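Local coordinates for putative Lipoprotein (Clostridium perfringens, PDB 5J7R), which is a putative lipoprotein with a GerM-like domain, and probably acts at the cell envelope in sporulation or spore germination, at the interface of chains A and B. Residues are numbered along the deposited sequence; one frame, centred on the assembly and turned at random. Chains: chain A/B, Putative Lipoprotein.

The interface of chains A and B. Residues chain A 26, 48; chain B 45-47.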
ATOM      1  N   ASP A  26      -2.901   3.807  -9.678  1.00 47.56           N
ATOM      2  CA  ASP A  26      -3.374   3.527 -11.010  1.00 50.92           C
ATOM      3  C   ASP A  26      -2.237   2.847 -11.770  1.00 51.74           C
ATOM      4  O   ASP A  26      -1.223   3.468 -12.030  1.00 54.33           O
ATOM      5  CB  ASP A  26      -3.810   4.859 -11.649  1.00 53.94           C
ATOM      6  CG  ASP A  26      -4.564   4.675 -12.940  1.00 55.23           C
ATOM      7  OD1 ASP A  26      -4.788   3.508 -13.337  1.00 57.27           O
ATOM      8  OD2 ASP A  26      -4.931   5.706 -13.555  1.00 58.17           O
ATOM      9  N   LEU A  48      -6.985  -0.185 -11.011  1.00 50.38           N
ATOM     10  CA  LEU A  48      -6.893   0.840 -10.022  1.00 50.56           C
ATOM     11  C   LEU A  48      -6.830   0.070  -8.715  1.00 48.55           C
ATOM     12  O   LEU A  48      -7.829  -0.458  -8.227  1.00 49.33           O
ATOM     13  CB  LEU A  48      -8.074   1.791 -10.102  1.00 51.59           C
ATOM     14  CG  LEU A  48      -7.848   2.970  -9.158  1.00 53.90           C
ATOM     15  CD1 LEU A  48      -6.759   3.917  -9.651  1.00 52.65           C
ATOM     16  CD2 LEU A  48      -9.136   3.724  -9.046  1.00 59.70           C
TER
ATOM     17  N   GLN B  45      -4.428   9.806  -5.912  1.00 53.90           N
ATOM     18  CA  GLN B  45      -4.398   8.769  -6.897  1.00 50.98           C
ATOM     19  C   GLN B  45      -2.958   8.822  -7.353  1.00 49.29           C
ATOM     20  O   GLN B  45      -2.518   9.809  -7.934  1.00 48.62           O
ATOM     21  CB  GLN B  45      -5.333   9.018  -8.059  1.00 51.67           C
ATOM     22  CG  GLN B  45      -5.197   7.950  -9.129  1.00 48.35           C
ATOM     23  CD  GLN B  45      -6.126   8.174 -10.280  1.00 50.98           C
ATOM     24  OE1 GLN B  45      -7.347   8.321 -10.128  1.00 51.31           O
ATOM     25  NE2 GLN B  45      -5.545   8.211 -11.458  1.00 55.30           N
ATOM     26  N   GLU B  46      -2.226   7.764  -7.046  1.00 48.73           N
ATOM     27  CA  GLU B  46      -0.856   7.646  -7.398  1.00 49.20           C
ATOM     28  C   GLU B  46      -0.723   7.178  -8.845  1.00 47.48           C
ATOM     29  O   GLU B  46      -1.551   6.423  -9.352  1.00 44.04           O
ATOM     30  CB  GLU B  46      -0.186   6.721  -6.387  1.00 55.26           C
ATOM     31  CG  GLU B  46       1.313   6.577  -6.501  1.00 65.81           C
ATOM     32  CD  GLU B  46       1.889   5.866  -5.281  1.00 83.65           C
ATOM     33  OE1 GLU B  46       3.019   6.173  -4.893  1.00 88.25           O
ATOM     34  OE2 GLU B  46       1.191   5.034  -4.668  1.00 86.13           O
ATOM     35  N   ILE B  47       0.278   7.724  -9.524  1.00 46.98           N
ATOM     36  CA  ILE B  47       0.588   7.352 -10.900  1.00 49.65           C
ATOM     37  C   ILE B  47       2.074   7.200 -11.073  1.00 50.31           C
ATOM     38  O   ILE B  47       2.872   7.925 -10.441  1.00 56.50           O
ATOM     39  CB  ILE B  47       0.101   8.335 -11.979  1.00 49.72           C
ATOM     40  CG1 ILE B  47       0.692   9.741 -11.743  1.00 50.46           C
ATOM     41  CG2 ILE B  47      -1.403   8.352 -11.982  1.00 47.26           C
ATOM     42  CD1 ILE B  47       0.517  10.678 -12.913  1.00 48.47           C
TER
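The carboxylate of A:Asp26 meets the side-chain amide of B:Gln45 where a strand of each chain comes alongside the other. Both side chains leave their strands with CG anti to the backbone N (chi1 176° in B:Gln45), and the glutamine runs on extended beyond CG, long enough to carry its amide to the shorter aspartate. There NE2 of B:Gln45 lies 3.3 Å from carboxylate oxygen OD2 of A:Asp26. The two flat groups stand almost perpendicular, 86° apart. OD2 sits well off the amide plane, towards its face, which leaves the N-H groups badly aimed; the pair is a polar contact, with at most a loose electrostatic attraction. An amide suits this place, since a neutral group would face the acid, if ionised, without adding like charge. Methyl CD1 of A:Leu48 lies 4.3 Å from CD of B:Gln45, a loose apolar flank to the amide.

The backbones make the firmer link: N of A:Asp26 donates to O of B:Glu46 at 3.0 Å, nearly straight at the hydrogen (174°). B:Glu46 contributes its carbonyl here, while its side chain leaves on the opposite face of the strand from B:Gln45. Methyl CG2 of B:Ile47, a beta-branched residue that favours strands, lies 4.3 Å from CB of A:Asp26.

A:Asp26 and B:Ile47 form a parallel bridge between strand 24-32 of chain A and strand 42-50 of chain B, where the projecting hairpins of the two copies cross; the pairing may be a feature of crystal packing.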